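Local coordinates for protein iota-carrageenase (Alteromonas sp., PDB 1H80) that hydrolyses internal beta-1,4 linkages of iota-carrageenan, a sulfated galactan of red algal cell walls, with inversion of anomeric configuration, at residues D26-N31 with L42-N47; V13-Q18 with N75-V80; R98-G103 with F111-L116. All coordinates share one frame; numbering follows the deposited sequence.

Contact 1 of 3, residues D26-N31 with L42-N47; sequences DDFGAN and LQRAIN. With NA (sodium ion), chain I; CA (calcium ion), chain D.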
# COMPACT_ATOMS: atom_id res chain seq x y z
N ASP A 26 18.18 -17.95 -21.99
CA ASP A 26 19.35 -18.40 -22.76
C ASP A 26 20.48 -18.78 -21.80
O ASP A 26 21.23 -19.76 -22.11
CB ASP A 26 19.83 -17.27 -23.68
N ASP A 27 20.71 -18.07 -20.73
CA ASP A 27 21.82 -18.34 -19.84
C ASP A 27 21.50 -19.20 -18.63
O ASP A 27 22.39 -19.86 -18.09
CB ASP A 27 22.45 -17.02 -19.38
CG ASP A 27 23.07 -16.25 -20.52
OD1 ASP A 27 23.88 -16.84 -21.26
OD2 ASP A 27 22.76 -15.05 -20.69
N PHE A 28 20.24 -19.22 -18.20
CA PHE A 28 19.90 -20.01 -17.03
C PHE A 28 18.80 -21.05 -17.20
O PHE A 28 18.36 -21.67 -16.23
CB PHE A 28 19.61 -19.05 -15.87
CG PHE A 28 20.83 -18.32 -15.41
CD1 PHE A 28 21.72 -18.92 -14.53
CD2 PHE A 28 21.14 -17.07 -15.93
CE1 PHE A 28 22.91 -18.29 -14.18
CE2 PHE A 28 22.33 -16.43 -15.59
CZ PHE A 28 23.22 -17.04 -14.71
N GLY A 29 18.38 -21.25 -18.44
CA GLY A 29 17.39 -22.27 -18.74
C GLY A 29 15.96 -22.15 -18.25
O GLY A 29 15.28 -23.17 -18.14
N ALA A 30 15.49 -20.95 -17.96
CA ALA A 30 14.10 -20.81 -17.54
C ALA A 30 13.27 -21.11 -18.78
O ALA A 30 13.77 -21.04 -19.90
CB ALA A 30 13.83 -19.40 -17.05
N ASN A 31 12.00 -21.45 -18.59
CA ASN A 31 11.13 -21.75 -19.72
C ASN A 31 9.85 -20.92 -19.62
O ASN A 31 9.03 -21.14 -18.73
CB ASN A 31 10.76 -23.23 -19.74
CG ASN A 31 10.09 -23.66 -21.03
OD1 ASN A 31 9.28 -22.93 -21.59
ND2 ASN A 31 10.43 -24.85 -21.51
N LEU A 42 15.71 -18.40 -11.98
CA LEU A 42 15.87 -17.00 -11.60
C LEU A 42 16.81 -16.85 -10.41
O LEU A 42 17.64 -15.95 -10.39
CB LEU A 42 14.50 -16.38 -11.28
CG LEU A 42 14.53 -14.92 -10.82
CD1 LEU A 42 15.28 -14.06 -11.83
CD2 LEU A 42 13.11 -14.42 -10.65
N GLN A 43 16.69 -17.73 -9.42
CA GLN A 43 17.56 -17.62 -8.27
C GLN A 43 19.02 -17.85 -8.66
O GLN A 43 19.91 -17.16 -8.16
CB GLN A 43 17.16 -18.61 -7.18
CG GLN A 43 17.84 -18.34 -5.85
CD GLN A 43 17.43 -17.01 -5.26
OE1 GLN A 43 16.27 -16.81 -4.91
NE2 GLN A 43 18.39 -16.09 -5.14
N ARG A 44 19.27 -18.81 -9.54
CA ARG A 44 20.63 -19.07 -9.99
C ARG A 44 21.18 -17.85 -10.73
O ARG A 44 22.35 -17.51 -10.58
CB ARG A 44 20.69 -20.30 -10.90
CG ARG A 44 20.60 -21.61 -10.14
CD ARG A 44 20.84 -22.82 -11.03
NE ARG A 44 19.73 -23.09 -11.93
CZ ARG A 44 19.76 -22.90 -13.25
NH1 ARG A 44 20.85 -22.42 -13.83
NH2 ARG A 44 18.69 -23.18 -13.98
N ALA A 45 20.33 -17.21 -11.52
CA ALA A 45 20.75 -16.03 -12.28
C ALA A 45 21.13 -14.91 -11.32
O ALA A 45 22.18 -14.29 -11.45
CB ALA A 45 19.62 -15.57 -13.20
N ILE A 46 20.25 -14.65 -10.36
CA ILE A 46 20.49 -13.61 -9.36
C ILE A 46 21.78 -13.89 -8.60
O ILE A 46 22.62 -13.01 -8.43
CB ILE A 46 19.30 -13.54 -8.38
CG1 ILE A 46 18.09 -12.95 -9.10
CG2 ILE A 46 19.67 -12.71 -7.16
CD1 ILE A 46 16.80 -13.11 -8.32
N ASN A 47 21.95 -15.13 -8.15
CA ASN A 47 23.15 -15.48 -7.40
C ASN A 47 24.42 -15.28 -8.23
O ASN A 47 25.41 -14.75 -7.74
CB ASN A 47 23.07 -16.93 -6.93
CG ASN A 47 21.98 -17.15 -5.90
OD1 ASN A 47 21.42 -16.20 -5.35
ND2 ASN A 47 21.68 -18.42 -5.62
NA NA I . 23.89 -14.78 -22.78
CA CA D . 8.33 -22.13 -16.72
O HOH W 1 9.60 -24.08 -16.71
O HOH W 2 6.24 -20.93 -17.14
O HOH W 3 25.92 -16.14 -22.68
O HOH W 4 22.95 -16.91 -24.39
O HOH W 5 25.18 -13.45 -21.44
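F28, on the weakly bonded helical turn of residues 24-28, comes up against A45 of helix 39-50 with their CA atoms 6.3 Å apart, and just beyond it the chain leaves helical geometry at G29 with a positive phi. The phenyl ring of F28 lies with one face on the helix backbone at A45: the CA of A45 sits 3.5 Å from the centroid of the F28 ring, almost on the ring normal, a CH-pi contact. The methyl CB of A45 adds to the same face, 3.5 Å from CD2 of F28. CG of F28 is anti to its carbonyl carbon (chi1 -68°), which swings the ring onto the helix. R44 slides past in the opposite direction, its NH1 in the ring plane at the edge, 3.7 Å from CD1 of F28. A bend at chi3 (-73°) turns the guanidinium back toward F28, where NH2 of R44 donates to the backbone O of F28 at 2.7 Å. This bond is bent, 139° at the hydrogen, and the donor stands tilted from the carbonyl plane. N40 holds NE of R44, so the guanidinium is held through two of its nitrogens, and Y22 meets the F28 ring edge-to-face. Ions flank the contact: D27 chelates a sodium ion through both carboxylate oxygens, and the backbone O of N31 binds a calcium ion at 2.4 Å, a site completed by D34, S36, D38 and waters. The arrangement belongs to the N-terminal cap of a right-handed parallel beta-helix, where helix 39-50 covers the open end of the hydrophobic core.

Contact 2 of 3, residues V13-Q18 with N75-V80; sequences VAPTQQ and NVHIRV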
# COMPACT_ATOMS: atom_id res chain seq x y z
N VAL A 13 20.61 5.73 -7.20
CA VAL A 13 21.76 5.97 -8.05
C VAL A 13 22.03 4.69 -8.83
O VAL A 13 22.37 3.66 -8.25
CB VAL A 13 23.01 6.33 -7.22
CG1 VAL A 13 24.22 6.51 -8.13
CG2 VAL A 13 22.74 7.61 -6.44
N ALA A 14 21.86 4.77 -10.14
CA ALA A 14 22.06 3.62 -11.01
C ALA A 14 23.54 3.30 -11.18
O ALA A 14 24.40 4.15 -11.00
CB ALA A 14 21.44 3.89 -12.37
N PRO A 15 23.85 2.04 -11.51
CA PRO A 15 25.25 1.67 -11.70
C PRO A 15 25.75 2.30 -13.00
O PRO A 15 24.97 2.49 -13.94
CB PRO A 15 25.20 0.14 -11.78
CG PRO A 15 23.84 -0.14 -12.33
CD PRO A 15 22.96 0.86 -11.62
N THR A 16 27.03 2.64 -13.04
CA THR A 16 27.60 3.25 -14.24
C THR A 16 28.49 2.26 -14.98
O THR A 16 28.96 2.54 -16.08
CB THR A 16 28.40 4.50 -13.89
OG1 THR A 16 29.36 4.19 -12.88
CG2 THR A 16 27.46 5.59 -13.38
N GLN A 17 28.73 1.11 -14.36
CA GLN A 17 29.54 0.07 -14.96
C GLN A 17 29.10 -1.26 -14.38
O GLN A 17 28.79 -1.35 -13.19
CB GLN A 17 31.03 0.30 -14.68
CG GLN A 17 31.44 0.08 -13.23
CD GLN A 17 32.91 0.34 -13.00
OE1 GLN A 17 33.38 1.48 -13.12
NE2 GLN A 17 33.66 -0.70 -12.67
N GLN A 18 29.04 -2.29 -15.22
CA GLN A 18 28.62 -3.61 -14.76
C GLN A 18 29.54 -4.66 -15.33
O GLN A 18 30.25 -4.42 -16.30
CB GLN A 18 27.18 -3.89 -15.18
CG GLN A 18 26.18 -2.88 -14.64
CD GLN A 18 24.76 -3.37 -14.76
OE1 GLN A 18 24.29 -3.69 -15.85
NE2 GLN A 18 24.07 -3.45 -13.63
N ASN A 75 23.55 -5.64 -6.21
CA ASN A 75 24.06 -5.35 -7.53
C ASN A 75 23.43 -6.14 -8.66
O ASN A 75 24.08 -6.41 -9.67
CB ASN A 75 25.58 -5.51 -7.52
CG ASN A 75 26.24 -4.60 -6.51
OD1 ASN A 75 26.06 -3.38 -6.54
ND2 ASN A 75 27.02 -5.19 -5.61
N VAL A 76 22.17 -6.50 -8.48
CA VAL A 76 21.43 -7.23 -9.49
C VAL A 76 20.38 -6.26 -10.04
O VAL A 76 19.63 -5.65 -9.28
CB VAL A 76 20.73 -8.47 -8.91
CG1 VAL A 76 19.87 -9.13 -9.97
CG2 VAL A 76 21.78 -9.45 -8.40
N HIS A 77 20.36 -6.13 -11.35
CA HIS A 77 19.43 -5.22 -12.01
C HIS A 77 18.64 -6.00 -13.03
O HIS A 77 19.16 -6.39 -14.07
CB HIS A 77 20.23 -4.08 -12.62
CG HIS A 77 20.98 -3.30 -11.59
ND1 HIS A 77 20.41 -2.28 -10.87
CD2 HIS A 77 22.22 -3.49 -11.06
CE1 HIS A 77 21.25 -1.87 -9.93
NE2 HIS A 77 22.35 -2.59 -10.03
N ILE A 78 17.38 -6.23 -12.70
CA ILE A 78 16.49 -6.99 -13.56
C ILE A 78 15.67 -6.11 -14.48
O ILE A 78 15.07 -5.12 -14.05
CB ILE A 78 15.56 -7.86 -12.69
CG1 ILE A 78 16.40 -8.85 -11.88
CG2 ILE A 78 14.56 -8.60 -13.57
CD1 ILE A 78 15.61 -9.64 -10.86
N ARG A 79 15.66 -6.48 -15.75
CA ARG A 79 14.88 -5.76 -16.75
C ARG A 79 13.95 -6.79 -17.36
O ARG A 79 14.37 -7.90 -17.70
CB ARG A 79 15.80 -5.14 -17.81
CG ARG A 79 16.62 -3.98 -17.24
CD ARG A 79 15.71 -2.86 -16.73
NE ARG A 79 16.45 -1.76 -16.11
CZ ARG A 79 16.89 -1.74 -14.86
NH1 ARG A 79 16.67 -2.76 -14.03
NH2 ARG A 79 17.55 -0.67 -14.42
N VAL A 80 12.69 -6.42 -17.48
CA VAL A 80 11.68 -7.34 -17.98
C VAL A 80 11.06 -6.88 -19.29
O VAL A 80 10.59 -5.75 -19.40
CB VAL A 80 10.56 -7.49 -16.93
CG1 VAL A 80 9.61 -8.60 -17.33
CG2 VAL A 80 11.18 -7.76 -15.56
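The imidazole of H77 carries P15 on one face, while the amide of Q18 approaches it obliquely. CG of P15 stands 3.9 Å from the centroid of the H77 ring, 18° off the normal and shifted toward the rim, a CH-pi contact. CD of P15 lies over the same face and comes to 3.6 Å from CE1 of H77. The two side chains approach from opposite directions, the proline out of the N-terminal segment and the histidine off the strand. NE2 of Q18 reaches 3.2 Å from CD2 of H77, with the amide and imidazole planes 54° apart; this is contact without a hydrogen bond. An extended chain beyond CG carries the Q18 amide up to the ring, and its OE1 is hydrogen-bonded to T57.

H77 lies on strand 76-80, part of a parallel beta-helix, and its side chain points outward from the coil to meet residues 13-18, which run over the surface before strand 20-23. Parallel neighbours lie on both sides of the strand: 56-60, where T57 touches the imidazole, and 111-115, where S112 hydrogen-bonds to ND1 of H77. With CG anti to the carbonyl carbon (chi1 -61°), the ring can meet P15 while ND1 keeps this bond. Replacing H77 by an alanine would remove the flat surface on which P15 rests, and is likely to leave S112 without its imidazole partner. Farther along, R79 folds back on its own strand, NH1 donating to the backbone O of I78 at 2.9 Å and also bonding to S112.

Contact 3 of 3, residues R98-G103 with F111-L116; sequences RLFEVG and FSFQGL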
# COMPACT_ATOMS: atom_id res chain seq x y z
N ARG A 98 5.37 -14.49 -1.25
CA ARG A 98 5.74 -13.32 -2.02
C ARG A 98 6.49 -13.82 -3.24
O ARG A 98 7.18 -14.83 -3.18
CB ARG A 98 6.66 -12.39 -1.21
CG ARG A 98 6.16 -12.03 0.17
CD ARG A 98 6.75 -12.97 1.22
NE ARG A 98 6.24 -12.69 2.55
CZ ARG A 98 6.71 -13.25 3.66
NH1 ARG A 98 7.71 -14.12 3.60
NH2 ARG A 98 6.18 -12.94 4.84
N LEU A 99 6.35 -13.12 -4.36
CA LEU A 99 7.04 -13.52 -5.57
C LEU A 99 8.51 -13.19 -5.34
O LEU A 99 9.39 -14.02 -5.58
CB LEU A 99 6.54 -12.74 -6.78
CG LEU A 99 5.16 -13.05 -7.35
CD1 LEU A 99 4.87 -12.09 -8.49
CD2 LEU A 99 5.10 -14.48 -7.84
N PHE A 100 8.77 -11.99 -4.84
CA PHE A 100 10.12 -11.51 -4.62
C PHE A 100 10.36 -10.94 -3.23
O PHE A 100 9.55 -10.16 -2.73
CB PHE A 100 10.45 -10.42 -5.64
CG PHE A 100 10.00 -10.75 -7.03
CD1 PHE A 100 10.56 -11.82 -7.72
CD2 PHE A 100 9.02 -9.98 -7.65
CE1 PHE A 100 10.13 -12.13 -9.01
CE2 PHE A 100 8.59 -10.28 -8.95
CZ PHE A 100 9.15 -11.36 -9.63
N GLU A 101 11.48 -11.31 -2.62
CA GLU A 101 11.83 -10.78 -1.32
C GLU A 101 13.15 -10.04 -1.50
O GLU A 101 14.07 -10.55 -2.14
CB GLU A 101 11.97 -11.91 -0.30
CG GLU A 101 10.66 -12.67 -0.10
CD GLU A 101 10.68 -13.61 1.09
OE1 GLU A 101 11.61 -14.44 1.17
OE2 GLU A 101 9.77 -13.51 1.93
N VAL A 102 13.23 -8.83 -0.96
CA VAL A 102 14.43 -8.02 -1.11
C VAL A 102 14.93 -7.52 0.23
O VAL A 102 14.40 -6.55 0.78
CB VAL A 102 14.16 -6.80 -2.02
CG1 VAL A 102 15.47 -6.15 -2.44
CG2 VAL A 102 13.34 -7.23 -3.23
N GLY A 103 15.94 -8.19 0.77
CA GLY A 103 16.50 -7.79 2.04
C GLY A 103 15.77 -8.36 3.23
O GLY A 103 15.97 -7.90 4.35
N PHE A 111 19.96 -2.33 -6.11
CA PHE A 111 19.09 -3.29 -6.75
C PHE A 111 18.00 -2.62 -7.57
O PHE A 111 17.48 -1.59 -7.17
CB PHE A 111 18.45 -4.17 -5.67
CG PHE A 111 17.32 -5.01 -6.17
CD1 PHE A 111 17.57 -6.18 -6.87
CD2 PHE A 111 16.00 -4.60 -6.00
CE1 PHE A 111 16.52 -6.93 -7.39
CE2 PHE A 111 14.95 -5.35 -6.51
CZ PHE A 111 15.21 -6.51 -7.21
N SER A 112 17.67 -3.18 -8.72
CA SER A 112 16.58 -2.61 -9.50
C SER A 112 15.82 -3.72 -10.22
O SER A 112 16.38 -4.77 -10.54
CB SER A 112 17.08 -1.55 -10.49
OG SER A 112 17.83 -2.10 -11.56
N PHE A 113 14.53 -3.49 -10.40
CA PHE A 113 13.63 -4.44 -11.07
C PHE A 113 12.75 -3.50 -11.86
O PHE A 113 11.90 -2.80 -11.29
CB PHE A 113 12.83 -5.21 -10.03
CG PHE A 113 12.15 -6.44 -10.56
CD1 PHE A 113 11.15 -6.33 -11.52
CD2 PHE A 113 12.52 -7.70 -10.11
CE1 PHE A 113 10.52 -7.47 -12.01
CE2 PHE A 113 11.89 -8.84 -10.59
CZ PHE A 113 10.89 -8.72 -11.55
N GLN A 114 12.93 -3.47 -13.17
CA GLN A 114 12.17 -2.55 -13.99
C GLN A 114 11.67 -3.13 -15.30
O GLN A 114 12.38 -3.84 -16.00
CB GLN A 114 13.03 -1.32 -14.27
CG GLN A 114 12.33 -0.18 -14.99
CD GLN A 114 13.18 1.08 -15.00
OE1 GLN A 114 13.70 1.50 -13.97
NE2 GLN A 114 13.32 1.69 -16.17
N GLY A 115 10.42 -2.80 -15.63
CA GLY A 115 9.85 -3.28 -16.87
C GLY A 115 10.27 -2.36 -18.01
O GLY A 115 10.37 -1.14 -17.84
N LEU A 116 10.56 -2.96 -19.16
CA LEU A 116 10.93 -2.20 -20.34
C LEU A 116 9.65 -1.75 -21.03
O LEU A 116 8.58 -2.31 -20.80
CB LEU A 116 11.73 -3.08 -21.30
CG LEU A 116 13.11 -3.52 -20.81
CD1 LEU A 116 13.61 -4.68 -21.65
CD2 LEU A 116 14.06 -2.33 -20.88
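Inside the coil of the right-handed parallel beta-helix, F100 and V102 of strand 97-102 face F111 and F113 of strand 111-115 across the hydrophobic interior. The strands stand on different faces of the helix: F100 and F113 have CA atoms 10.2 Å apart, V102 and F111 8.7 Å, so side chains, without hydrogen bonds across the segments, fill the distance between the backbones. All four residues are buried.

The F100 and F113 side chains cross at about a right angle. Their ring planes are inclined by 44° with centroids 4.8 Å apart, an oblique aromatic pair that is neither stacked nor edge-to-face. CZ of F100 meets CZ of F113 at 3.7 Å, and CE2 of F113 lies over one face of the F100 ring, offset toward its rim. The opposite face of F100 is covered by CB of L99, where the chain turns a corner, so the phenyl ring is held between its own neighbour in sequence and the strand across the core. CG of F113 is anti to the backbone N (chi1 -165°), which sends this ring inward across the coil. F135, from strand 132-141, joins both rings and meets F113 edge-to-face, while I78 and V80 of strand 76-80 pack against F113 as well.

M72 touches F100, V102 and F111, bridging the two pairs. In the second pair both methyls of V102 reach the F111 ring. CG1 of V102 lies over one face of the ring, 3.9 Å from CD2 of F111, and CG2 touches CE2 of the same ring at 4.1 Å.

From the N terminus, residues 13-18 pass over the outside of the beta-helix before strand 20-23 and meet residues 75-80 in contact 2, closing a long loop. Contact 1 lies wholly within that loop, joining residues 26-31 to helix 39-50 at the capped end. Contact 3 opens only after contact 2 has closed and spans the next coil, from strand 97-102 to strand 111-115. Helix 39-50 touches both of the others, through I46 on V76 and L42 on F100. Strands 76-80 and 111-115 are parallel neighbours, so the outer surface of contact 2 and the interior of contact 3 share one wall; the contact centres are about 12 Å apart.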